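Local atomic coordinates of succinoglycan biosynthesis protein (Bacillus cereus ATCC 14579, PDB entry 2QGM), a protein that is of uncharacterised function but carries an erythromycin esterase-like domain, and is named for a presumed part in making the exopolysaccharide succinoglycan. Residues E134-L139 against D143-M148; G313-K318 against L407-G412; T349-Y354 against G360-D365. All coordinates share one frame; numbering follows the deposited sequence.

Interaction 1 (E134-L139 against D143-M148)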
loop_
_atom_site.group_PDB
_atom_site.type_symbol
_atom_site.label_atom_id
_atom_site.label_comp_id
_atom_site.label_asym_id
_atom_site.label_seq_id
_atom_site.Cartn_x
_atom_site.Cartn_y
_atom_site.Cartn_z
ATOM N N GLU A 134 -2.288 -2.883 -18.112
ATOM C CA GLU A 134 -2.362 -4.338 -18.052
ATOM C C GLU A 134 -1.730 -4.939 -16.799
ATOM O O GLU A 134 -1.953 -6.112 -16.503
ATOM C CB GLU A 134 -1.697 -4.929 -19.305
ATOM C CG GLU A 134 -2.478 -4.698 -20.594
ATOM C CD GLU A 134 -1.679 -5.035 -21.840
ATOM O OE1 GLU A 134 -0.856 -5.970 -21.787
ATOM O OE2 GLU A 134 -1.887 -4.372 -22.880
ATOM N N PHE A 135 -0.961 -4.145 -16.055
ATOM C CA PHE A 135 -0.306 -4.667 -14.852
ATOM C C PHE A 135 -0.976 -4.285 -13.534
ATOM O O PHE A 135 -0.562 -4.743 -12.472
ATOM C CB PHE A 135 1.157 -4.208 -14.791
ATOM C CG PHE A 135 1.889 -4.300 -16.100
ATOM C CD1 PHE A 135 1.770 -5.425 -16.920
ATOM C CD2 PHE A 135 2.743 -3.273 -16.491
ATOM C CE1 PHE A 135 2.496 -5.518 -18.111
ATOM C CE2 PHE A 135 3.470 -3.356 -17.673
ATOM C CZ PHE A 135 3.353 -4.479 -18.492
ATOM N N LEU A 136 -2.001 -3.444 -13.604
ATOM C CA LEU A 136 -2.721 -3.003 -12.412
ATOM C C LEU A 136 -4.064 -3.725 -12.324
ATOM O O LEU A 136 -4.888 -3.619 -13.232
ATOM C CB LEU A 136 -2.946 -1.494 -12.472
ATOM C CG LEU A 136 -1.678 -0.641 -12.553
ATOM C CD1 LEU A 136 -2.032 0.771 -12.972
ATOM C CD2 LEU A 136 -0.964 -0.657 -11.206
ATOM N N LYS A 137 -4.288 -4.458 -11.240
ATOM C CA LYS A 137 -5.539 -5.184 -11.092
ATOM C C LYS A 137 -6.707 -4.230 -10.856
ATOM O O LYS A 137 -6.546 -3.185 -10.231
ATOM C CB LYS A 137 -5.415 -6.204 -9.970
ATOM C CG LYS A 137 -4.270 -7.200 -10.181
ATOM C CD LYS A 137 -4.339 -7.932 -11.534
ATOM C CE LYS A 137 -3.563 -7.216 -12.632
ATOM N NZ LYS A 137 -3.486 -8.023 -13.885
ATOM N N LEU A 138 -7.882 -4.606 -11.357
ATOM C CA LEU A 138 -9.078 -3.767 -11.279
ATOM C C LEU A 138 -9.244 -2.807 -10.113
ATOM O O LEU A 138 -8.951 -3.114 -8.961
ATOM C CB LEU A 138 -10.335 -4.619 -11.439
ATOM C CG LEU A 138 -10.718 -4.864 -12.906
ATOM C CD1 LEU A 138 -12.018 -5.648 -12.977
ATOM C CD2 LEU A 138 -10.863 -3.527 -13.624
ATOM N N LEU A 139 -9.753 -1.635 -10.461
ATOM C CA LEU A 139 -9.973 -0.517 -9.562
ATOM C C LEU A 139 -8.703 0.309 -9.606
ATOM O O LEU A 139 -8.757 1.523 -9.490
ATOM C CB LEU A 139 -10.302 -0.940 -8.114
ATOM C CG LEU A 139 -11.652 -1.609 -7.793
ATOM C CD1 LEU A 139 -12.056 -1.234 -6.373
ATOM C CD2 LEU A 139 -12.745 -1.154 -8.754
ATOM N N ASP A 143 -6.967 6.546 -14.513
ATOM C CA ASP A 143 -6.187 7.611 -15.136
ATOM C C ASP A 143 -5.277 8.242 -14.091
ATOM O O ASP A 143 -4.128 8.576 -14.384
ATOM C CB ASP A 143 -7.094 8.695 -15.721
ATOM C CG ASP A 143 -7.926 8.200 -16.889
ATOM O OD1 ASP A 143 -7.452 7.311 -17.634
ATOM O OD2 ASP A 143 -9.044 8.721 -17.077
ATOM N N GLU A 144 -5.801 8.392 -12.875
ATOM C CA GLU A 144 -5.059 9.002 -11.775
ATOM C C GLU A 144 -3.770 8.252 -11.443
ATOM O O GLU A 144 -2.702 8.858 -11.354
ATOM C CB GLU A 144 -5.944 9.089 -10.518
ATOM C CG GLU A 144 -7.186 9.987 -10.660
ATOM C CD GLU A 144 -8.426 9.251 -11.165
ATOM O OE1 GLU A 144 -8.311 8.076 -11.563
ATOM O OE2 GLU A 144 -9.522 9.850 -11.165
ATOM N N ILE A 145 -3.868 6.937 -11.263
ATOM C CA ILE A 145 -2.698 6.139 -10.925
ATOM C C ILE A 145 -1.751 5.962 -12.107
ATOM O O ILE A 145 -0.538 6.055 -11.953
ATOM C CB ILE A 145 -3.115 4.746 -10.355
ATOM C CG1 ILE A 145 -3.892 4.946 -9.057
ATOM C CG2 ILE A 145 -1.884 3.875 -10.100
ATOM C CD1 ILE A 145 -4.432 3.681 -8.415
ATOM N N ILE A 146 -2.299 5.724 -13.292
ATOM C CA ILE A 146 -1.457 5.553 -14.463
ATOM C C ILE A 146 -0.646 6.812 -14.727
ATOM O O ILE A 146 0.484 6.735 -15.186
ATOM C CB ILE A 146 -2.301 5.181 -15.684
ATOM C CG1 ILE A 146 -2.914 3.800 -15.446
ATOM C CG2 ILE A 146 -1.439 5.191 -16.939
ATOM C CD1 ILE A 146 -3.922 3.381 -16.470
ATOM N N ALA A 147 -1.217 7.968 -14.404
ATOM C CA ALA A 147 -0.508 9.229 -14.593
ATOM C C ALA A 147 0.731 9.243 -13.704
ATOM O O ALA A 147 1.772 9.758 -14.100
ATOM C CB ALA A 147 -1.412 10.406 -14.246
HETATM N N MSE A 148 0.622 8.665 -12.510
HETATM C CA MSE A 148 1.758 8.615 -11.591
HETATM C C MSE A 148 2.818 7.661 -12.120
HETATM O O MSE A 148 4.001 7.976 -12.094
HETATM C CB MSE A 148 1.311 8.175 -10.195
HETATM C CG MSE A 148 2.447 7.922 -9.203
HETATM SE SE MSE A 148 1.756 7.332 -7.512
HETATM C CE MSE A 148 1.059 5.610 -8.031
#
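Leu136, in the loop that joins helix 115-127 to helix 143-157, packs against Ile145 and Ile146 in the opening turn of the second helix. The loop thus folds back over the helix it leads into. Nothing polar crosses between the segments, and the contact is small, burying about 115 Å² in all. It rests on one methyl group. Leu136 CD1 lies 4.0 Å from Ile146 CG1 and 4.2 Å from Ile145 CG2. Seen from CD1 these two carbons lie roughly at right angles, so the methyl sits between two consecutive side chains of the helix.

The CB of Leu136 points to the helix, and its CG stands anti to its own carbonyl carbon (chi1 -60°), which carries the branched end forward to meet the isoleucines. Ile145 also points at the loop and offers its CG2 branch. Ile146 leaves the backbone more obliquely, and its CG1 arm, anti to the carbonyl carbon (chi1 -66°), brings the end of the side chain back to Leu136 CD1. Behind the touching residues the helix is already formed: Ala147 N bonds to Asp143 O at 3.0 Å, and Ile145 N is bound by the side-chain OG1 of Thr142.

All three touching residues are buried. Leu136 also meets Leu121 of helix 115-127, while Ile145 reaches Phe90 of helix 87-104 and Met111 of strand 108-111. Beside them, Glu144 OE2 is hydrogen-bonded to both Ser87 OG and His443 ND1. The arrangement is that of a loop between two helices of an alpha/beta fold that turns a leucine inward, adding to the apolar layer between helices and a strand of the central mixed sheet.

Interaction 2 (G313-K318 against L407-G412)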
loop_
_atom_site.group_PDB
_atom_site.type_symbol
_atom_site.label_atom_id
_atom_site.label_comp_id
_atom_site.label_asym_id
_atom_site.label_seq_id
_atom_site.Cartn_x
_atom_site.Cartn_y
_atom_site.Cartn_z
ATOM N N GLY A 313 -2.515 0.198 13.977
ATOM C CA GLY A 313 -3.352 -0.748 14.695
ATOM C C GLY A 313 -4.443 -1.416 13.883
ATOM O O GLY A 313 -4.364 -1.497 12.658
ATOM N N ILE A 314 -5.474 -1.888 14.578
ATOM C CA ILE A 314 -6.592 -2.577 13.941
ATOM C C ILE A 314 -7.856 -1.735 13.821
ATOM O O ILE A 314 -8.397 -1.256 14.817
ATOM C CB ILE A 314 -6.965 -3.850 14.715
ATOM C CG1 ILE A 314 -6.732 -3.620 16.213
ATOM C CG2 ILE A 314 -6.168 -5.034 14.183
ATOM C CD1 ILE A 314 -7.417 -4.629 17.128
ATOM N N ILE A 315 -8.337 -1.588 12.594
ATOM C CA ILE A 315 -9.549 -0.834 12.340
ATOM C C ILE A 315 -10.720 -1.798 12.179
ATOM O O ILE A 315 -11.738 -1.670 12.857
ATOM C CB ILE A 315 -9.405 0.021 11.070
ATOM C CG1 ILE A 315 -8.267 1.019 11.248
ATOM C CG2 ILE A 315 -10.702 0.755 10.783
ATOM C CD1 ILE A 315 -8.053 1.911 10.047
ATOM N N ASP A 316 -10.553 -2.770 11.286
ATOM C CA ASP A 316 -11.561 -3.790 11.001
ATOM C C ASP A 316 -11.051 -5.094 11.621
ATOM O O ASP A 316 -10.340 -5.862 10.977
ATOM C CB ASP A 316 -11.707 -3.960 9.483
ATOM C CG ASP A 316 -12.938 -4.761 9.092
ATOM O OD1 ASP A 316 -13.308 -5.693 9.834
ATOM O OD2 ASP A 316 -13.529 -4.459 8.032
ATOM N N GLU A 317 -11.418 -5.349 12.869
ATOM C CA GLU A 317 -10.938 -6.544 13.554
ATOM C C GLU A 317 -11.392 -7.881 12.973
ATOM O O GLU A 317 -10.667 -8.870 13.068
ATOM C CB GLU A 317 -11.312 -6.477 15.037
ATOM C CG GLU A 317 -10.584 -7.499 15.901
ATOM C CD GLU A 317 -10.707 -7.179 17.378
ATOM O OE1 GLU A 317 -10.349 -6.045 17.763
ATOM O OE2 GLU A 317 -11.146 -8.055 18.151
ATOM N N LYS A 318 -12.576 -7.918 12.371
ATOM C CA LYS A 318 -13.081 -9.169 11.815
ATOM C C LYS A 318 -12.468 -9.558 10.476
ATOM O O LYS A 318 -12.237 -10.742 10.220
ATOM C CB LYS A 318 -14.610 -9.132 11.723
ATOM C CG LYS A 318 -15.287 -9.283 13.084
ATOM C CD LYS A 318 -16.807 -9.264 13.002
ATOM C CE LYS A 318 -17.420 -9.477 14.385
ATOM N NZ LYS A 318 -18.906 -9.371 14.376
ATOM N N LEU A 407 -14.668 5.623 12.539
ATOM C CA LEU A 407 -13.701 5.979 11.507
ATOM C C LEU A 407 -14.148 5.296 10.227
ATOM O O LEU A 407 -14.388 4.091 10.205
ATOM C CB LEU A 407 -12.292 5.507 11.875
ATOM C CG LEU A 407 -11.209 5.757 10.812
ATOM C CD1 LEU A 407 -10.938 7.251 10.693
ATOM C CD2 LEU A 407 -9.936 5.030 11.193
ATOM N N LEU A 408 -14.262 6.077 9.163
ATOM C CA LEU A 408 -14.692 5.556 7.878
ATOM C C LEU A 408 -13.611 4.686 7.258
ATOM O O LEU A 408 -12.431 5.001 7.359
ATOM C CB LEU A 408 -14.990 6.704 6.922
ATOM C CG LEU A 408 -15.284 6.269 5.485
ATOM C CD1 LEU A 408 -16.640 5.573 5.450
ATOM C CD2 LEU A 408 -15.252 7.485 4.556
ATOM N N SER A 409 -14.020 3.600 6.615
ATOM C CA SER A 409 -13.088 2.697 5.951
ATOM C C SER A 409 -13.873 1.885 4.929
ATOM O O SER A 409 -14.725 1.072 5.283
ATOM C CB SER A 409 -12.413 1.780 6.966
ATOM O OG SER A 409 -11.257 1.177 6.405
ATOM N N ILE A 410 -13.584 2.125 3.653
ATOM C CA ILE A 410 -14.285 1.447 2.563
ATOM C C ILE A 410 -13.314 0.681 1.675
ATOM O O ILE A 410 -12.346 1.244 1.162
ATOM C CB ILE A 410 -15.049 2.454 1.674
ATOM C CG1 ILE A 410 -16.015 3.282 2.538
ATOM C CG2 ILE A 410 -15.813 1.705 0.587
ATOM C CD1 ILE A 410 -16.717 4.391 1.775
ATOM N N GLY A 411 -13.586 -0.606 1.492
ATOM C CA GLY A 411 -12.733 -1.432 0.656
ATOM C C GLY A 411 -13.160 -1.424 -0.800
ATOM O O GLY A 411 -13.841 -0.501 -1.256
ATOM N N GLY A 412 -12.754 -2.454 -1.532
ATOM C CA GLY A 412 -13.107 -2.549 -2.934
ATOM C C GLY A 412 -14.518 -3.059 -3.121
ATOM O O GLY A 412 -15.056 -3.025 -4.230
#
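Ile315 meets Leu407 and Ser409 with the two branches of its side chain, closing a loop against the end of strand 404-408. The ethyl arm serves the leucine: Ile315 CD1 comes within 3.8 Å of Leu407 CD2. The other branch serves the serine, with Ile315 CG2 4.3 Å from Ser409 CB, a looser carbon contact. No hydrogen bond joins the segments.

The conformations explain this division. In Ile315, CG1 is placed beside the backbone N and opposite the carbonyl carbon (chi1 -61°), and the arm is fully extended to CD1, while CG2 takes the position anti to N. Leu407 has its CG anti to N (chi1 176°), a choice that throws the branched end out toward the loop. A second torsion of 69° then sends CD2 forward to the isoleucine, and CD1 stays farther off. The two side chains cross at about a right angle, and Leu407 CD2 lies over the fork of Ile315, at 4.3 Å from CG1 and 4.4 Å from CG2, instead of running alongside one arm.

On the strand side the chain stays extended beyond residue 408. Leu407 and Ser409 therefore both face the loop, whereas Leu408 between them faces the other way and meets Tyr421 and Ile367. The three touching residues are buried. Phe422 of the partner strand 421-425 and Ile308 of helix 307-310 also press on Ile315, and Ile308 reaches Ser409 as well; next in the chain, Ile410 O accepts a hydrogen bond from His306 NE2. The side-chain alternation of a beta strand, one of an antiparallel pair, here runs on into the extended chain after its end, with a loop isoleucine packed on the side of Leu407 and Ser409.

Interaction 3 (T349-Y354 against G360-D365)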
loop_
_atom_site.group_PDB
_atom_site.type_symbol
_atom_site.label_atom_id
_atom_site.label_comp_id
_atom_site.label_asym_id
_atom_site.label_seq_id
_atom_site.Cartn_x
_atom_site.Cartn_y
_atom_site.Cartn_z
ATOM N N THR A 349 -15.643 4.903 -6.579
ATOM C CA THR A 349 -15.672 3.746 -7.463
ATOM C C THR A 349 -15.505 2.499 -6.610
ATOM O O THR A 349 -14.694 2.485 -5.684
ATOM C CB THR A 349 -14.506 3.786 -8.460
ATOM O OG1 THR A 349 -14.585 4.978 -9.255
ATOM C CG2 THR A 349 -14.539 2.560 -9.363
ATOM N N LEU A 350 -16.270 1.459 -6.919
ATOM C CA LEU A 350 -16.172 0.201 -6.180
ATOM C C LEU A 350 -16.749 -0.932 -7.026
ATOM O O LEU A 350 -17.178 -0.710 -8.157
ATOM C CB LEU A 350 -16.909 0.298 -4.830
ATOM C CG LEU A 350 -18.442 0.350 -4.703
ATOM C CD1 LEU A 350 -19.044 1.135 -5.857
ATOM C CD2 LEU A 350 -19.012 -1.050 -4.674
ATOM N N TYR A 351 -16.751 -2.141 -6.479
ATOM C CA TYR A 351 -17.280 -3.303 -7.186
ATOM C C TYR A 351 -18.786 -3.505 -7.061
ATOM O O TYR A 351 -19.555 -3.067 -7.916
ATOM C CB TYR A 351 -16.576 -4.565 -6.713
ATOM C CG TYR A 351 -15.320 -4.871 -7.476
ATOM C CD1 TYR A 351 -15.371 -5.201 -8.826
ATOM C CD2 TYR A 351 -14.080 -4.849 -6.848
ATOM C CE1 TYR A 351 -14.219 -5.511 -9.535
ATOM C CE2 TYR A 351 -12.918 -5.154 -7.544
ATOM C CZ TYR A 351 -12.997 -5.486 -8.891
ATOM O OH TYR A 351 -11.858 -5.810 -9.588
ATOM N N SER A 352 -19.202 -4.186 -5.999
ATOM C CA SER A 352 -20.623 -4.455 -5.780
ATOM C C SER A 352 -21.097 -3.988 -4.403
ATOM O O SER A 352 -20.287 -3.696 -3.520
ATOM C CB SER A 352 -20.903 -5.949 -5.948
ATOM O OG SER A 352 -20.590 -6.372 -7.267
ATOM N N GLU A 353 -22.417 -3.930 -4.233
ATOM C CA GLU A 353 -23.040 -3.480 -2.990
ATOM C C GLU A 353 -23.193 -4.584 -1.937
ATOM O O GLU A 353 -22.442 -5.566 -1.930
ATOM C CB GLU A 353 -24.413 -2.875 -3.297
ATOM C CG GLU A 353 -24.442 -1.940 -4.507
ATOM C CD GLU A 353 -23.391 -0.842 -4.450
ATOM O OE1 GLU A 353 -22.194 -1.148 -4.629
ATOM O OE2 GLU A 353 -23.766 0.324 -4.211
ATOM N N TYR A 354 -24.173 -4.416 -1.051
ATOM C CA TYR A 354 -24.427 -5.384 0.012
ATOM C C TYR A 354 -25.815 -5.992 -0.141
ATOM O O TYR A 354 -26.479 -5.787 -1.150
ATOM C CB TYR A 354 -24.323 -4.692 1.370
ATOM C CG TYR A 354 -24.437 -5.624 2.552
ATOM C CD1 TYR A 354 -23.472 -6.599 2.793
ATOM C CD2 TYR A 354 -25.487 -5.499 3.456
ATOM C CE1 TYR A 354 -23.548 -7.426 3.909
ATOM C CE2 TYR A 354 -25.575 -6.319 4.574
ATOM C CZ TYR A 354 -24.598 -7.280 4.798
ATOM O OH TYR A 354 -24.672 -8.086 5.915
ATOM N N GLY A 360 -17.639 -9.403 -10.216
ATOM C CA GLY A 360 -18.664 -8.426 -10.540
ATOM C C GLY A 360 -18.140 -7.331 -11.450
ATOM O O GLY A 360 -17.048 -7.447 -12.006
ATOM N N LYS A 361 -18.914 -6.263 -11.604
ATOM C CA LYS A 361 -18.505 -5.158 -12.459
ATOM C C LYS A 361 -18.275 -3.896 -11.636
ATOM O O LYS A 361 -18.761 -3.780 -10.510
ATOM C CB LYS A 361 -19.563 -4.910 -13.542
ATOM C CG LYS A 361 -19.125 -3.949 -14.635
ATOM C CD LYS A 361 -19.938 -4.143 -15.908
ATOM C CE LYS A 361 -19.559 -5.438 -16.616
ATOM N NZ LYS A 361 -20.349 -5.629 -17.870
ATOM N N ILE A 362 -17.518 -2.958 -12.196
ATOM C CA ILE A 362 -17.213 -1.715 -11.503
ATOM C C ILE A 362 -18.379 -0.731 -11.584
ATOM O O ILE A 362 -18.934 -0.500 -12.658
ATOM C CB ILE A 362 -15.948 -1.034 -12.086
ATOM C CG1 ILE A 362 -14.705 -1.882 -11.807
ATOM C CG2 ILE A 362 -15.771 0.341 -11.467
ATOM C CD1 ILE A 362 -14.377 -2.882 -12.888
ATOM N N THR A 363 -18.735 -0.152 -10.442
ATOM C CA THR A 363 -19.834 0.808 -10.366
ATOM C C THR A 363 -19.458 1.941 -9.408
ATOM O O THR A 363 -18.289 2.102 -9.070
ATOM C CB THR A 363 -21.133 0.127 -9.877
ATOM O OG1 THR A 363 -22.228 1.047 -9.987
ATOM C CG2 THR A 363 -20.987 -0.315 -8.426
ATOM N N THR A 364 -20.451 2.710 -8.974
ATOM C CA THR A 364 -20.229 3.826 -8.062
ATOM C C THR A 364 -21.231 3.837 -6.900
ATOM O O THR A 364 -22.376 3.406 -7.052
ATOM C CB THR A 364 -20.336 5.179 -8.813
ATOM O OG1 THR A 364 -19.309 5.259 -9.809
ATOM C CG2 THR A 364 -20.189 6.339 -7.850
ATOM N N ASP A 365 -20.793 4.327 -5.743
ATOM C CA ASP A 365 -21.656 4.409 -4.573
ATOM C C ASP A 365 -21.372 5.704 -3.819
ATOM O O ASP A 365 -20.458 6.450 -4.180
ATOM C CB ASP A 365 -21.447 3.189 -3.669
ATOM C CG ASP A 365 -22.490 3.094 -2.573
ATOM O OD1 ASP A 365 -23.601 3.637 -2.763
ATOM O OD2 ASP A 365 -22.209 2.468 -1.526
#
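Leu350 and Thr363 form the tight part of this contact, a hydrogen-bonded antiparallel pair. Leu350 N donates to Thr363 O at 3.0 Å, from above the carbonyl plane; Thr363 N returns a straighter bond to Leu350 O at 2.8 Å, 174° at the hydrogen. Their side chains lie side by side, with Leu350 CD1 3.5 Å from Thr363 CG2. One step away, the non-hydrogen-bonded pair Thr349-Thr364 sends its side chains to the opposite face. There Thr349 CG2 is squeezed against Ile362 CG2 at 3.3 Å, closer than methyls usually come.

After Leu350-Thr363 the regular pairing ends: Tyr351 O and Lys361 O approach to 2.8 Å with no bond between them. Tyr351 remains a well-covered shoulder, its CE1 4.3 Å from Ile362 CD1, whereas Ser352, Gly360 and Lys361 make the looser, more exposed side. Glu353, bent at chi2, reaches back past Thr363 to Asp365, OE2 3.6 Å from Asp365 OD1. The like charges would probably repel unless one is protonated; Glu353 OE1 is buried without a partner, while Asp365 OD1 is hydrogen-bonded just beyond the segments.

The hairpin, whose tip is not modelled, follows directly on strand 336-344 of the central sheet. Thr349 bonds through its backbone to Gly85 and through OG1 to Ser442 OG, while Ser352 makes a backbone hydrogen bond to Ile414, between strands 404-408 and 421-425.

How the interactions relate
From the N terminus, interaction 1 comes first and closes a short loop ahead of helix 143-157. Interaction 2 opens much later, at 313-318, and closes at 407-412 with 88 residues between. Within that long excursion interaction 3 closes a local hairpin, so the second and third nest while the first stands in series. The three nevertheless meet in space: Leu139 CD1 packs 3.8 Å from Gly412 CA, Leu139 CD2 reaches Ile362 CG1 at 3.7 Å, and Tyr351 N probably bonds to Gly412 O at 3.0 Å. Together they connect the loop between two helices, the two-stranded hairpin and the end of strand 404-408.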